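Local coordinates for protein H127A/Y244A mutant of alginate lyase AlyC3 in complex with dimannuronate (Psychromonas sp., PDB 7C8F) that probably cleaves alginate by beta-elimination, as a PL7-family alginate lyase, and in this doubly mutated form holds a dimannuronate in its glycan-binding pocket, at residues 116-128 with 139-151. Sequence-based numbering, arbitrary orientation. Where two conformers were deposited one is given.
Sequences KQNEITFLQVANK and PHPLLRVVWKEDA. With BEM (beta-D-mannopyranuronic acid), chain D; BEM (beta-D-mannopyranuronic acid), chain C.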
ATOM      1  N   LYS B 116      -5.081  29.264 -10.421  1.00 27.94           N
ATOM      2  CA  LYS B 116      -6.400  28.666 -10.567  1.00 28.03           C
ATOM      3  C   LYS B 116      -6.902  28.064  -9.260  1.00 28.54           C
ATOM      4  O   LYS B 116      -8.104  27.810  -9.128  1.00 32.99           O
ATOM      5  CB  LYS B 116      -6.375  27.586 -11.652  1.00 37.46           C
ATOM      6  CG  LYS B 116      -5.919  28.082 -13.021  1.00 45.75           C
ATOM      7  CD  LYS B 116      -5.884  26.945 -14.038  1.00 80.32           C
ATOM      8  CE  LYS B 116      -7.286  26.483 -14.432  1.00 70.64           C
ATOM      9  NZ  LYS B 116      -7.917  27.370 -15.455  1.00 64.92           N
ATOM     10  N   GLN B 117      -6.012  27.854  -8.291  1.00 24.86           N
ATOM     11  CA  GLN B 117      -6.363  27.215  -7.030  1.00 22.50           C
ATOM     12  C   GLN B 117      -6.761  28.231  -5.961  1.00 19.97           C
ATOM     13  O   GLN B 117      -7.849  28.140  -5.378  1.00 19.24           O
ATOM     14  CB  GLN B 117      -5.170  26.380  -6.556  1.00 23.68           C
ATOM     15  CG  GLN B 117      -5.496  25.396  -5.470  1.00 29.86           C
ATOM     16  CD  GLN B 117      -4.398  24.378  -5.290  1.00 25.72           C
ATOM     17  OE1 GLN B 117      -3.416  24.366  -6.033  1.00 29.72           O
ATOM     18  NE2 GLN B 117      -4.554  23.517  -4.295  1.00 26.74           N
ATOM     19  N   ASN B 118      -5.904  29.213  -5.687  1.00 20.10           N
ATOM     20  CA  ASN B 118      -6.202  30.270  -4.721  1.00 18.75           C
ATOM     21  C   ASN B 118      -6.679  29.695  -3.385  1.00 19.21           C
ATOM     22  O   ASN B 118      -7.792  29.947  -2.918  1.00 18.62           O
ATOM     23  CB  ASN B 118      -7.167  31.312  -5.302  1.00 19.88           C
ATOM     24  CG  ASN B 118      -6.441  32.362  -6.123  1.00 28.06           C
ATOM     25  OD1 ASN B 118      -5.213  32.336  -6.222  1.00 23.68           O
ATOM     26  ND2 ASN B 118      -7.185  33.283  -6.713  1.00 26.91           N
ATOM     27  N   GLU B 119      -5.779  28.918  -2.760  1.00 18.18           N
ATOM     28  CA  GLU B 119      -6.001  28.307  -1.453  1.00 19.05           C
ATOM     29  C   GLU B 119      -4.824  28.616  -0.537  1.00 17.23           C
ATOM     30  O   GLU B 119      -3.691  28.803  -0.996  1.00 17.20           O
ATOM     31  CB  GLU B 119      -6.143  26.763  -1.566  1.00 15.56           C
ATOM     32  CG  GLU B 119      -7.398  26.336  -2.319  1.00 16.38           C
ATOM     33  CD  GLU B 119      -7.406  24.889  -2.738  1.00 19.00           C
ATOM     34  OE1 GLU B 119      -6.508  24.117  -2.327  1.00 19.71           O
ATOM     35  OE2 GLU B 119      -8.327  24.516  -3.493  1.00 21.70           O
ATOM     36  N   ILE B 120      -5.105  28.680   0.765  1.00 15.09           N
ATOM     37  CA  ILE B 120      -4.088  28.631   1.816  1.00 15.80           C
ATOM     38  C   ILE B 120      -4.369  27.380   2.634  1.00 15.40           C
ATOM     39  O   ILE B 120      -5.459  27.245   3.201  1.00 15.55           O
ATOM     40  CB  ILE B 120      -4.126  29.875   2.723  1.00 18.22           C
ATOM     41  CG1 ILE B 120      -3.747  31.128   1.930  1.00 19.52           C
ATOM     42  CG2 ILE B 120      -3.170  29.677   3.935  1.00 17.66           C
ATOM     43  CD1 ILE B 120      -4.231  32.433   2.572  1.00 20.20           C
ATOM     44  N   THR B 121      -3.392  26.475   2.710  1.00 13.88           N
ATOM     45  CA  THR B 121      -3.526  25.256   3.498  1.00 14.29           C
ATOM     46  C   THR B 121      -2.904  25.504   4.854  1.00 15.25           C
ATOM     47  O   THR B 121      -1.757  25.942   4.927  1.00 16.06           O
ATOM     48  CB  THR B 121      -2.796  24.104   2.811  1.00 14.92           C
ATOM     49  OG1 THR B 121      -3.390  23.882   1.528  1.00 15.03           O
ATOM     50  CG2 THR B 121      -2.855  22.816   3.657  1.00 14.64           C
ATOM     51  N   PHE B 122      -3.655  25.248   5.926  1.00 12.19           N
ATOM     52  CA  PHE B 122      -3.153  25.522   7.268  1.00 12.78           C
ATOM     53  C   PHE B 122      -3.181  24.333   8.224  1.00 12.92           C
ATOM     54  O   PHE B 122      -2.565  24.416   9.294  1.00 13.74           O
ATOM     55  CB  PHE B 122      -3.830  26.770   7.880  1.00 15.09           C
ATOM     56  CG  PHE B 122      -5.320  26.661   8.002  1.00 12.72           C
ATOM     57  CD1 PHE B 122      -6.152  27.046   6.954  1.00 15.57           C
ATOM     58  CD2 PHE B 122      -5.885  26.178   9.163  1.00 13.32           C
ATOM     59  CE1 PHE B 122      -7.539  26.934   7.061  1.00 14.13           C
ATOM     60  CE2 PHE B 122      -7.261  26.072   9.291  1.00 14.17           C
ATOM     61  CZ  PHE B 122      -8.098  26.451   8.229  1.00 14.96           C
ATOM     62  N   LEU B 123      -3.840  23.231   7.872  1.00 12.44           N
ATOM     63  CA  LEU B 123      -3.713  21.977   8.605  1.00 11.25           C
ATOM     64  C   LEU B 123      -3.634  20.863   7.585  1.00 12.21           C
ATOM     65  O   LEU B 123      -4.308  20.924   6.551  1.00 12.61           O
ATOM     66  CB  LEU B 123      -4.911  21.713   9.521  1.00 14.05           C
ATOM     67  CG  LEU B 123      -5.223  22.813  10.542  1.00 13.97           C
ATOM     68  CD1 LEU B 123      -6.613  22.636  11.123  1.00 16.25           C
ATOM     69  CD2 LEU B 123      -4.185  22.813  11.666  1.00 15.91           C
ATOM     70  N   GLN B 124      -2.836  19.832   7.868  1.00 13.50           N
ATOM     71  CA  GLN B 124      -2.654  18.761   6.902  0.54 12.64           C
ATOM     72  C   GLN B 124      -2.425  17.439   7.624  1.00 13.47           C
ATOM     73  O   GLN B 124      -1.809  17.395   8.690  1.00 14.10           O
ATOM     74  CB  GLN B 124      -1.487  19.100   5.961  0.54 15.54           C
ATOM     75  CG  GLN B 124      -1.269  18.165   4.784  0.54 19.38           C
ATOM     76  CD  GLN B 124      -0.473  18.826   3.663  0.54 16.68           C
ATOM     77  OE1 GLN B 124      -0.824  19.911   3.197  0.54 22.42           O
ATOM     78  NE2 GLN B 124       0.597  18.175   3.227  0.54 19.61           N
ATOM     79  N   VAL B 125      -2.918  16.361   7.019  1.00 12.35           N
ATOM     80  CA  VAL B 125      -2.471  15.010   7.339  1.00 11.97           C
ATOM     81  C   VAL B 125      -1.791  14.506   6.078  1.00 13.67           C
ATOM     82  O   VAL B 125      -2.445  14.350   5.036  1.00 13.63           O
ATOM     83  CB  VAL B 125      -3.622  14.074   7.742  1.00 13.36           C
ATOM     84  CG1 VAL B 125      -3.081  12.663   8.043  1.00 13.42           C
ATOM     85  CG2 VAL B 125      -4.409  14.616   8.933  1.00 15.73           C
ATOM     86  N   ALA B 126      -0.482  14.269   6.161  1.00 13.15           N
ATOM     87  CA  ALA B 126       0.305  13.743   5.056  1.00 13.74           C
ATOM     88  C   ALA B 126       0.588  12.269   5.300  1.00 12.61           C
ATOM     89  O   ALA B 126       0.353  11.744   6.388  1.00 14.60           O
ATOM     90  CB  ALA B 126       1.640  14.489   4.976  1.00 16.54           C
ATOM     91  N   ASN B 127       1.081  11.582   4.273  1.00 15.09           N
ATOM     92  CA  ASN B 127       1.668  10.266   4.491  1.00 13.65           C
ATOM     93  C   ASN B 127       3.172  10.348   4.329  1.00 13.41           C
ATOM     94  O   ASN B 127       3.685  11.088   3.480  1.00 14.23           O
ATOM     95  CB  ASN B 127       1.085   9.167   3.578  1.00 14.36           C
ATOM     96  CG  ASN B 127       1.548   9.281   2.138  1.00 14.32           C
ATOM     97  OD1 ASN B 127       2.478   8.586   1.706  1.00 15.55           O
ATOM     98  ND2 ASN B 127       0.896  10.144   1.387  1.00 15.93           N
ATOM     99  N   LYS B 128       3.866   9.595   5.172  1.00 14.42           N
ATOM    100  CA  LYS B 128       5.287   9.371   4.967  1.00 14.53           C
ATOM    101  C   LYS B 128       5.483   8.297   3.906  1.00 15.24           C
ATOM    102  O   LYS B 128       6.242   8.491   2.948  1.00 16.19           O
ATOM    103  CB  LYS B 128       5.942   8.994   6.305  1.00 14.80           C
ATOM    104  CG  LYS B 128       7.467   8.879   6.271  1.00 17.35           C
ATOM    105  CD  LYS B 128       8.117  10.209   5.940  1.00 21.56           C
ATOM    106  CE  LYS B 128       9.628  10.114   6.044  1.00 21.07           C
ATOM    107  NZ  LYS B 128      10.247  11.446   5.820  1.00 33.70           N
ATOM    108  N   PRO B 139       2.337  10.940  -3.237  1.00 15.76           N
ATOM    109  CA  PRO B 139       2.594  12.392  -3.204  1.00 16.17           C
ATOM    110  C   PRO B 139       1.326  13.232  -3.130  1.00 16.96           C
ATOM    111  O   PRO B 139       1.205  14.259  -3.809  1.00 19.72           O
ATOM    112  CB  PRO B 139       3.346  12.633  -4.520  1.00 19.34           C
ATOM    113  CG  PRO B 139       2.762  11.639  -5.449  1.00 20.29           C
ATOM    114  CD  PRO B 139       2.486  10.388  -4.595  1.00 18.91           C
ATOM    115  N   HIS B 140       0.374  12.795  -2.305  1.00 15.36           N
ATOM    116  CA  HIS B 140      -0.903  13.457  -2.107  1.00 15.63           C
ATOM    117  C   HIS B 140      -1.133  13.359  -0.602  1.00 17.56           C
ATOM    118  O   HIS B 140      -0.991  12.260  -0.029  1.00 20.11           O
ATOM    119  CB  HIS B 140      -2.053  12.740  -2.827  1.00 16.17           C
ATOM    120  CG  HIS B 140      -1.802  12.449  -4.278  1.00 16.07           C
ATOM    121  ND1 HIS B 140      -1.864  13.420  -5.256  1.00 17.48           N
ATOM    122  CD2 HIS B 140      -1.519  11.289  -4.919  1.00 16.32           C
ATOM    123  CE1 HIS B 140      -1.618  12.873  -6.436  1.00 18.02           C
ATOM    124  NE2 HIS B 140      -1.408  11.579  -6.261  1.00 17.77           N
ATOM    125  N   PRO B 141      -1.492  14.449   0.071  1.00 14.64           N
ATOM    126  CA  PRO B 141      -1.857  14.338   1.487  1.00 15.94           C
ATOM    127  C   PRO B 141      -3.225  13.705   1.639  1.00 12.90           C
ATOM    128  O   PRO B 141      -4.094  13.829   0.769  1.00 14.47           O
ATOM    129  CB  PRO B 141      -1.875  15.793   1.969  1.00 18.61           C
ATOM    130  CG  PRO B 141      -2.163  16.579   0.758  1.00 16.80           C
ATOM    131  CD  PRO B 141      -1.617  15.818  -0.443  1.00 16.35           C
ATOM    132  N   LEU B 142      -3.418  13.016   2.766  1.00 11.79           N
ATOM    133  CA  LEU B 142      -4.748  12.518   3.087  1.00 12.77           C
ATOM    134  C   LEU B 142      -5.735  13.664   3.241  1.00 11.67           C
ATOM    135  O   LEU B 142      -6.867  13.583   2.751  1.00 12.13           O
ATOM    136  CB  LEU B 142      -4.705  11.682   4.368  1.00 12.50           C
ATOM    137  CG  LEU B 142      -6.068  11.188   4.860  1.00 12.95           C
ATOM    138  CD1 LEU B 142      -6.723  10.276   3.835  1.00 14.40           C
ATOM    139  CD2 LEU B 142      -5.946  10.493   6.204  1.00 15.83           C
ATOM    140  N   LEU B 143      -5.325  14.742   3.909  1.00 12.09           N
ATOM    141  CA  LEU B 143      -6.213  15.857   4.216  1.00 10.87           C
ATOM    142  C   LEU B 143      -5.458  17.162   4.076  1.00 11.42           C
ATOM    143  O   LEU B 143      -4.349  17.289   4.600  1.00 12.53           O
ATOM    144  CB  LEU B 143      -6.723  15.734   5.664  1.00 12.34           C
ATOM    145  CG  LEU B 143      -7.437  16.977   6.223  1.00 12.77           C
ATOM    146  CD1 LEU B 143      -8.784  17.216   5.503  1.00 14.70           C
ATOM    147  CD2 LEU B 143      -7.645  16.841   7.739  1.00 14.58           C
ATOM    148  N   ARG B 144      -6.119  18.129   3.484  1.00 12.24           N
ATOM    149  CA  ARG B 144      -5.720  19.489   3.527  1.00 12.44           C
ATOM    150  C   ARG B 144      -6.943  20.305   4.044  1.00 12.30           C
ATOM    151  O   ARG B 144      -7.989  20.203   3.512  1.00 13.90           O
ATOM    152  CB  ARG B 144      -5.275  20.059   2.183  1.00 14.16           C
ATOM    153  CG  ARG B 144      -4.012  19.477   1.624  1.00 14.62           C
ATOM    154  CD  ARG B 144      -3.559  20.270   0.399  1.00 15.27           C
ATOM    155  NE  ARG B 144      -4.536  20.297  -0.662  1.00 16.17           N
ATOM    156  CZ  ARG B 144      -5.037  21.372  -1.205  1.00 16.47           C
ATOM    157  NH1 ARG B 144      -4.696  22.539  -0.780  1.00 17.19           N
ATOM    158  NH2 ARG B 144      -5.930  21.277  -2.140  1.00 17.95           N
ATOM    159  N   VAL B 145      -6.747  21.086   5.084  1.00 12.07           N
ATOM    160  CA  VAL B 145      -7.756  21.999   5.579  1.00 12.70           C
ATOM    161  C   VAL B 145      -7.294  23.351   5.040  1.00 12.66           C
ATOM    162  O   VAL B 145      -6.239  23.807   5.328  1.00 13.27           O
ATOM    163  CB  VAL B 145      -7.908  22.020   7.107  1.00 14.34           C
ATOM    164  CG1 VAL B 145      -9.017  22.991   7.487  1.00 15.40           C
ATOM    165  CG2 VAL B 145      -8.254  20.639   7.621  1.00 16.63           C
ATOM    166  N   VAL B 146      -8.159  23.956   4.244  1.00 14.25           N
ATOM    167  CA  VAL B 146      -7.853  25.179   3.554  1.00 15.33           C
ATOM    168  C   VAL B 146      -8.857  26.294   3.664  1.00 14.33           C
ATOM    169  O   VAL B 146      -9.976  26.070   3.974  1.00 15.76           O
ATOM    170  CB  VAL B 146      -7.727  24.906   2.022  1.00 15.13           C
ATOM    171  CG1 VAL B 146      -6.826  23.746   1.753  1.00 16.99           C
ATOM    172  CG2 VAL B 146      -9.077  24.663   1.342  1.00 15.21           C
ATOM    173  N   TRP B 147      -8.387  27.495   3.361  1.00 14.33           N
ATOM    174  CA  TRP B 147      -9.224  28.664   3.170  1.00 14.52           C
ATOM    175  C   TRP B 147      -9.170  28.761   1.662  1.00 14.96           C
ATOM    176  O   TRP B 147      -8.142  28.697   1.097  1.00 15.46           O
ATOM    177  CB  TRP B 147      -8.694  29.933   3.802  1.00 14.86           C
ATOM    178  CG  TRP B 147      -9.562  31.132   3.529  1.00 15.60           C
ATOM    179  CD1 TRP B 147     -10.523  31.600   4.328  1.00 18.69           C
ATOM    180  CD2 TRP B 147      -9.531  31.985   2.391  1.00 15.42           C
ATOM    181  NE1 TRP B 147     -11.110  32.686   3.773  1.00 18.80           N
ATOM    182  CE2 TRP B 147     -10.527  32.940   2.574  1.00 17.95           C
ATOM    183  CE3 TRP B 147      -8.774  32.030   1.240  1.00 18.83           C
ATOM    184  CZ2 TRP B 147     -10.760  33.931   1.672  1.00 18.30           C
ATOM    185  CZ3 TRP B 147      -9.018  33.026   0.353  1.00 22.51           C
ATOM    186  CH2 TRP B 147     -10.007  33.958   0.581  1.00 18.42           C
ATOM    187  N   LYS B 148     -10.320  28.867   1.013  1.00 16.11           N
ATOM    188  CA  LYS B 148     -10.375  28.891  -0.446  1.00 17.66           C
ATOM    189  C   LYS B 148     -11.113  30.135  -0.914  1.00 18.88           C
ATOM    190  O   LYS B 148     -12.212  30.424  -0.437  1.00 17.95           O
ATOM    191  CB  LYS B 148     -11.040  27.630  -1.009  1.00 16.83           C
ATOM    192  CG  LYS B 148     -10.990  27.537  -2.531  1.00 17.81           C
ATOM    193  CD  LYS B 148     -11.351  26.142  -3.015  1.00 21.27           C
ATOM    194  CE  LYS B 148     -11.327  26.042  -4.540  1.00 22.52           C
ATOM    195  NZ  LYS B 148      -9.954  26.174  -5.105  1.00 22.79           N
ATOM    196  N   GLU B 149     -10.527  30.838  -1.880  1.00 17.58           N
ATOM    197  CA  GLU B 149     -11.115  32.104  -2.306  1.00 17.24           C
ATOM    198  C   GLU B 149     -12.487  31.894  -2.946  1.00 19.15           C
ATOM    199  O   GLU B 149     -13.455  32.581  -2.591  1.00 20.27           O
ATOM    200  CB  GLU B 149     -10.172  32.833  -3.265  1.00 18.72           C
ATOM    201  CG  GLU B 149     -10.738  34.173  -3.721  1.00 22.16           C
ATOM    202  CD  GLU B 149      -9.907  34.826  -4.809  1.00 65.15           C
ATOM    203  OE1 GLU B 149      -9.449  35.966  -4.599  1.00 47.97           O
ATOM    204  OE2 GLU B 149      -9.715  34.199  -5.872  1.00 53.06           O
ATOM    205  N   ASP B 150     -12.595  30.949  -3.882  1.00 18.01           N
ATOM    206  CA  ASP B 150     -13.828  30.814  -4.660  1.00 19.41           C
ATOM    207  C   ASP B 150     -13.932  29.380  -5.159  1.00 21.92           C
ATOM    208  O   ASP B 150     -13.153  28.965  -6.022  1.00 24.16           O
ATOM    209  CB  ASP B 150     -13.821  31.801  -5.824  1.00 23.24           C
ATOM    210  CG  ASP B 150     -15.144  31.834  -6.566  1.00 33.11           C
ATOM    211  OD1 ASP B 150     -15.907  30.858  -6.449  1.00 33.52           O
ATOM    212  OD2 ASP B 150     -15.417  32.833  -7.265  1.00 56.45           O
ATOM    213  N   ALA B 151     -14.878  28.629  -4.613  1.00 21.34           N
ATOM    214  CA  ALA B 151     -15.157  27.266  -5.057  1.00 21.80           C
ATOM    215  C   ALA B 151     -16.534  27.285  -5.710  1.00 22.14           C
ATOM    216  O   ALA B 151     -17.553  27.285  -5.016  1.00 21.55           O
ATOM    217  CB  ALA B 151     -15.124  26.292  -3.883  1.00 23.09           C
TER
HETATM  218  C1  BEM D   2       0.121  19.147  -3.094  1.00 65.95           C
HETATM  219  C2  BEM D   2      -0.492  20.406  -3.700  1.00 63.43           C
HETATM  220  O2  BEM D   2      -0.310  20.406  -5.108  1.00 84.87           O
HETATM  221  C3  BEM D   2      -1.982  20.396  -3.451  1.00 52.56           C
HETATM  222  O3  BEM D   2      -2.604  21.418  -4.157  1.00 34.39           O
HETATM  223  C4  BEM D   2      -2.517  19.190  -4.138  1.00 53.60           C
HETATM  224  O4  BEM D   2      -3.911  19.218  -4.229  1.00 85.04           O
HETATM  225  C5  BEM D   2      -1.978  18.008  -3.417  1.00 47.65           C
HETATM  226  O5  BEM D   2      -0.587  18.051  -3.601  1.00 39.25           O
HETATM  227  C6  BEM D   2      -2.537  16.773  -3.998  1.00 21.65           C
HETATM  228  O6B BEM D   2      -1.909  16.179  -4.841  1.00 25.04           O
HETATM  229  O6A BEM D   2      -3.491  16.335  -3.425  1.00 20.00           O
HETATM  230  C1  BEM C   1       4.717  17.661  -1.456  1.00 66.32           C
HETATM  231  C2  BEM C   1       4.160  16.674  -2.466  1.00 61.16           C
HETATM  232  O2  BEM C   1       3.554  15.584  -1.795  1.00 66.96           O
HETATM  233  C3  BEM C   1       3.180  17.364  -3.378  1.00 61.22           C
HETATM  234  O3  BEM C   1       2.562  16.439  -4.217  1.00 30.16           O
HETATM  235  C4  BEM C   1       2.136  18.146  -2.594  1.00 85.78           C
HETATM  236  O4  BEM C   1       1.470  19.017  -3.503  1.00 35.99           O
HETATM  237  C5  BEM C   1       2.801  19.001  -1.540  1.00 77.57           C
HETATM  238  O5  BEM C   1       3.699  18.282  -0.730  1.00 52.11           O
HETATM  239  C6  BEM C   1       1.713  19.492  -0.671  1.00 69.73           C
HETATM  240  O6B BEM C   1       1.494  18.896   0.383  1.00 87.93           O
HETATM  241  O6A BEM C   1       1.199  20.565  -0.939  1.00 69.20           O
HETATM  242  O1  BEM C   1       5.512  17.006  -0.486  1.00 61.65           O
HETATM  243  O   HOH W   1     -10.411  28.865  -7.460  1.00 45.94           O
HETATM  244  O   HOH W   2     -10.289  29.626  -5.054  1.00 23.27           O
HETATM  245  O   HOH W   3       1.350  13.329   1.818  1.00 19.21           O
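I120 and W147 exchange two backbone hydrogen bonds (I120 N to W147 O 3.1 Å, W147 N to I120 O 2.9 Å), fixing strands 119-128 and 143-148 as antiparallel neighbours, their N-to-C directions 143° apart. A classic bulge follows: F122 N bonds V145 O and V145 N bonds L123 O, so two residues face one and the register slips by one. F122, at the bulge, reaches V145 CG1 with CZ (3.7 Å), while L123 and V125 pack against strand 203-210 of the second sheet, the interior of the jelly-roll sandwich expected of PL7 lyases. On the opposite face Q124 and R144 line the glycan pocket, E119 and T121 standing behind R144. A bend at chi3 (-59°) swings its guanidinium toward E119, where NH1 and NH2 both donate end-on to E119 OE1 (2.9 Å), the planes 17° apart; NH1 also donates to T121 OG1, itself hydrogen-bonded to Q245. Q117 NE2 reaches that OE1 from above the carboxylate and donates to O3 of the mannuronate covering one guanidinium face. K148 NZ closes a second salt bridge, to E119 OE2 (2.8 Å), and donates to Q117 O. A leucine at R144 would probably leave E119 OE1 without its charged mate and T121 without this donor. H140 ND1 grips the same sugar's carboxylate O6B.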